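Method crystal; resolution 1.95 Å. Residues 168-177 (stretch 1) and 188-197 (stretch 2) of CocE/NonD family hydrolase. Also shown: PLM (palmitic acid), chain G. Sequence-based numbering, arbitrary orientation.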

# COMPACT_ATOMS: atom_id res chain seq x y z
N VAL A 168 -4.85 5.61 6.70
CA VAL A 168 -3.71 4.82 6.21
C VAL A 168 -4.02 3.34 6.35
O VAL A 168 -4.67 2.92 7.33
CB VAL A 168 -2.44 5.17 7.06
CG1 VAL A 168 -1.23 4.37 6.61
CG2 VAL A 168 -2.17 6.74 6.92
N SER A 169 -3.50 2.57 5.40
CA SER A 169 -3.44 1.10 5.43
C SER A 169 -4.89 0.56 5.43
O SER A 169 -5.62 0.83 4.50
CB SER A 169 -2.59 0.61 6.60
OG SER A 169 -2.48 -0.81 6.55
N TYR A 170 -5.33 -0.18 6.44
CA TYR A 170 -6.74 -0.70 6.46
C TYR A 170 -7.73 0.48 6.25
O TYR A 170 -8.71 0.36 5.52
CB TYR A 170 -7.04 -1.36 7.80
CG TYR A 170 -8.24 -2.26 7.89
CD1 TYR A 170 -8.07 -3.61 8.22
CD2 TYR A 170 -9.55 -1.78 7.76
CE1 TYR A 170 -9.16 -4.47 8.36
CE2 TYR A 170 -10.66 -2.63 7.88
CZ TYR A 170 -10.45 -3.99 8.17
OH TYR A 170 -11.54 -4.83 8.32
N LEU A 171 -7.42 1.64 6.85
CA LEU A 171 -8.23 2.84 6.75
C LEU A 171 -8.26 3.44 5.33
O LEU A 171 -9.10 4.31 5.04
CB LEU A 171 -7.81 3.87 7.81
CG LEU A 171 -7.90 3.49 9.32
CD1 LEU A 171 -6.98 2.41 9.76
CD2 LEU A 171 -7.64 4.80 10.10
N ALA A 172 -7.28 3.09 4.50
CA ALA A 172 -7.23 3.42 3.07
C ALA A 172 -7.94 2.37 2.22
O ALA A 172 -8.72 2.72 1.30
CB ALA A 172 -5.77 3.61 2.59
N VAL A 173 -7.70 1.08 2.50
CA VAL A 173 -8.34 0.01 1.71
C VAL A 173 -9.87 0.13 1.79
O VAL A 173 -10.58 0.02 0.78
CB VAL A 173 -7.92 -1.41 2.20
CG1 VAL A 173 -8.63 -2.54 1.34
CG2 VAL A 173 -6.40 -1.58 2.22
N THR A 174 -10.39 0.40 2.99
CA THR A 174 -11.84 0.56 3.16
C THR A 174 -12.41 1.75 2.37
O THR A 174 -13.59 1.77 2.06
CB THR A 174 -12.24 0.69 4.63
OG1 THR A 174 -11.49 1.74 5.27
CG2 THR A 174 -12.00 -0.61 5.39
N GLN A 175 -11.57 2.74 2.08
CA GLN A 175 -12.00 3.88 1.22
C GLN A 175 -12.11 3.46 -0.22
O GLN A 175 -13.08 3.80 -0.86
CB GLN A 175 -11.04 5.03 1.32
CG GLN A 175 -10.91 5.61 2.73
CD GLN A 175 -9.97 6.81 2.70
OE1 GLN A 175 -10.25 7.78 1.99
NE2 GLN A 175 -8.86 6.76 3.48
N TRP A 176 -11.15 2.71 -0.75
CA TRP A 176 -11.32 2.23 -2.12
C TRP A 176 -12.62 1.45 -2.20
O TRP A 176 -13.41 1.60 -3.14
CB TRP A 176 -10.16 1.31 -2.54
CG TRP A 176 -8.79 1.95 -2.65
CD1 TRP A 176 -7.66 1.54 -1.98
CD2 TRP A 176 -8.38 3.04 -3.51
NE1 TRP A 176 -6.59 2.34 -2.33
CE2 TRP A 176 -6.99 3.22 -3.31
CE3 TRP A 176 -9.03 3.84 -4.47
CZ2 TRP A 176 -6.26 4.22 -3.96
CZ3 TRP A 176 -8.28 4.81 -5.16
CH2 TRP A 176 -6.91 4.99 -4.89
N TRP A 177 -12.82 0.57 -1.25
CA TRP A 177 -14.07 -0.20 -1.18
C TRP A 177 -15.36 0.67 -1.16
O TRP A 177 -16.22 0.54 -2.04
CB TRP A 177 -14.04 -1.22 -0.01
CG TRP A 177 -13.56 -2.57 -0.50
CD1 TRP A 177 -12.37 -3.18 -0.22
CD2 TRP A 177 -14.26 -3.46 -1.39
NE1 TRP A 177 -12.29 -4.37 -0.86
CE2 TRP A 177 -13.43 -4.57 -1.60
CE3 TRP A 177 -15.49 -3.41 -2.04
CZ2 TRP A 177 -13.80 -5.63 -2.42
CZ3 TRP A 177 -15.87 -4.46 -2.84
CH2 TRP A 177 -15.04 -5.56 -3.03
N ALA A 188 -15.12 13.53 -1.17
CA ALA A 188 -13.66 13.50 -1.36
C ALA A 188 -13.08 12.31 -0.60
O ALA A 188 -13.67 11.87 0.41
CB ALA A 188 -13.03 14.81 -0.85
N MSE A 189 -11.92 11.81 -1.03
CA MSE A 189 -11.28 10.67 -0.38
C MSE A 189 -9.78 10.79 -0.44
O MSE A 189 -9.21 11.27 -1.45
CB MSE A 189 -11.72 9.35 -1.04
CG MSE A 189 -11.40 9.31 -2.50
SE MSE A 189 -12.19 7.75 -3.44
CE MSE A 189 -11.17 6.32 -2.41
N ILE A 190 -9.13 10.35 0.64
CA ILE A 190 -7.68 10.36 0.78
C ILE A 190 -7.24 8.93 1.22
O ILE A 190 -7.01 8.67 2.43
CB ILE A 190 -7.19 11.41 1.77
CG1 ILE A 190 -7.76 12.80 1.44
CG2 ILE A 190 -5.64 11.48 1.80
CD1 ILE A 190 -7.38 13.86 2.48
N PRO A 191 -7.20 7.99 0.26
CA PRO A 191 -6.67 6.67 0.58
C PRO A 191 -5.14 6.77 0.64
O PRO A 191 -4.45 6.78 -0.40
CB PRO A 191 -7.13 5.81 -0.59
CG PRO A 191 -7.27 6.80 -1.73
CD PRO A 191 -7.82 8.01 -1.10
N TRP A 192 -4.62 6.93 1.85
CA TRP A 192 -3.22 7.18 2.04
C TRP A 192 -2.51 5.83 2.25
O TRP A 192 -2.32 5.39 3.38
CB TRP A 192 -2.99 8.14 3.22
CG TRP A 192 -1.63 8.74 3.18
CD1 TRP A 192 -0.45 8.16 3.56
CD2 TRP A 192 -1.27 10.07 2.74
NE1 TRP A 192 0.59 9.05 3.42
CE2 TRP A 192 0.12 10.21 2.89
CE3 TRP A 192 -2.00 11.14 2.23
CZ2 TRP A 192 0.82 11.38 2.54
CZ3 TRP A 192 -1.32 12.29 1.87
CH2 TRP A 192 0.08 12.41 2.00
N GLU A 193 -2.08 5.22 1.14
CA GLU A 193 -1.46 3.88 1.12
C GLU A 193 -2.48 2.78 1.46
O GLU A 193 -2.66 2.38 2.62
CB GLU A 193 -0.22 3.75 2.02
CG GLU A 193 0.93 4.69 1.55
CD GLU A 193 2.27 4.12 1.85
OE1 GLU A 193 3.00 4.73 2.67
OE2 GLU A 193 2.57 3.06 1.25
N GLY A 194 -3.15 2.30 0.41
CA GLY A 194 -4.00 1.12 0.55
C GLY A 194 -4.11 0.24 -0.67
O GLY A 194 -4.39 0.70 -1.77
N LEU A 195 -3.95 -1.07 -0.43
CA LEU A 195 -4.20 -2.07 -1.44
C LEU A 195 -5.69 -2.14 -1.79
O LEU A 195 -6.53 -1.56 -1.11
CB LEU A 195 -3.71 -3.45 -0.96
CG LEU A 195 -4.37 -4.07 0.29
CD1 LEU A 195 -5.58 -4.86 -0.03
CD2 LEU A 195 -3.30 -4.95 1.03
N ASN A 196 -6.00 -2.85 -2.86
CA ASN A 196 -7.39 -3.09 -3.20
C ASN A 196 -7.66 -4.38 -4.00
O ASN A 196 -8.74 -4.57 -4.50
CB ASN A 196 -7.95 -1.86 -3.89
CG ASN A 196 -7.07 -1.37 -4.97
OD1 ASN A 196 -6.82 -2.07 -5.92
ND2 ASN A 196 -6.52 -0.16 -4.79
N ASP A 197 -6.68 -5.28 -4.06
CA ASP A 197 -6.79 -6.61 -4.67
C ASP A 197 -6.03 -7.58 -3.79
O ASP A 197 -4.84 -7.73 -3.91
CB ASP A 197 -6.25 -6.60 -6.09
CG ASP A 197 -6.43 -7.96 -6.83
OD1 ASP A 197 -6.69 -9.01 -6.18
OD2 ASP A 197 -6.23 -7.95 -8.09
C1 PLM G . -1.58 -2.34 9.27
O1 PLM G . -2.68 -2.13 8.76
O2 PLM G . -0.58 -1.87 8.71
C2 PLM G . -1.51 -3.18 10.51
C3 PLM G . -0.13 -3.14 11.16
C4 PLM G . -0.02 -3.85 12.51
C5 PLM G . 1.30 -3.54 13.28
C6 PLM G . 1.77 -4.61 14.29
C7 PLM G . 2.14 -4.21 15.74
C8 PLM G . 3.64 -3.99 16.08

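This is a buried helix-against-strand contact in which the side chains of one helical face both pack against an extended segment and bond to its backbone N-H and C=O groups. The helix, residues 170-177, crosses the strand, which enters the stretch at Ala-188 from earlier in the chain, with an angle of 134° between their N-to-C directions, and the axes come within 6.7 Å. Small residues, Ala-172 and Gly-194, lie where the backbones meet, and 671 Å² of surface is buried in all.

The nearest backbone pairing is Ala-172 with Pro-191, whose CA atoms lie 4.1 Å apart. Ala-172 points toward the second stretch, and its single methyl fits a narrow space: Ala-172 CB is 3.8 Å from Pro-191 CA and 3.3 Å from Glu-193 O. Gly-194 serves the same closeness from the other stretch. A CB on Gly-194 would point toward the helix and fall 2.6 Å from Ala-172 CB and 2.8 Å from Val-173 N, both clashes, so the absence of a side chain lets the loop lie against the helix.

Just before the helix, the backbone of Ser-169 joins that of Glu-193: Ser-169 N donates to Glu-193 O at 2.9 Å. Ser-169 is the N-cap residue, but its side chain makes no capping bond. Its CB points away from the second stretch, and Ser-169 OG instead donates to O1 of the palmitic acid at 2.6 Å, while Ser-169 O accepts from the amides of Ala-172 and Val-173. Beside it, Val-168 CA makes a CH...O contact with Trp-192 O at 3.2 Å, and Val-168 CG2 rests 4.0 Å from Trp-192 CD1.

Gln-175 reads the backbone of the strand. An amide group carries both a donor and an acceptor, so it can match the N-H and C=O of a single residue: Gln-175 NE2 donates to Ile-190 O at 2.9 Å, and Gln-175 OE1 accepts a weak bond from Ile-190 N at 3.1 Å. Gln-175 NE2 also donates to Leu-171 O at 2.9 Å, one turn back, which ties the side chain to its own helix. Ile-190 can be held this way while its side chain points away, because these bonds use its main chain.

Trp-176 has the largest area covered by the opposite stretch, and its indole works in two ways. Its ring is apolar and polarizable: Pro-191 CG lies over one face, 3.8 Å from the centroid of the Trp-176 six-membered ring and 19° off its normal, a CH-pi contact suited to the rigid, C-H-rich proline. Asn-196 ND2 sits over the opposite face, 3.5 Å from Trp-176 CD1. At the ring edge, Trp-176 NE1 donates to Gly-194 O at 2.8 Å, satisfying the indole's one polar group in a buried setting.

Apolar contacts complete the packing. The selenomethionine Met-189 brings its flexible chain to the helix, with Met-189 CE 3.9 Å from Trp-176 CE3, and Val-173 CG2 meets Leu-195 CG at 3.7 Å.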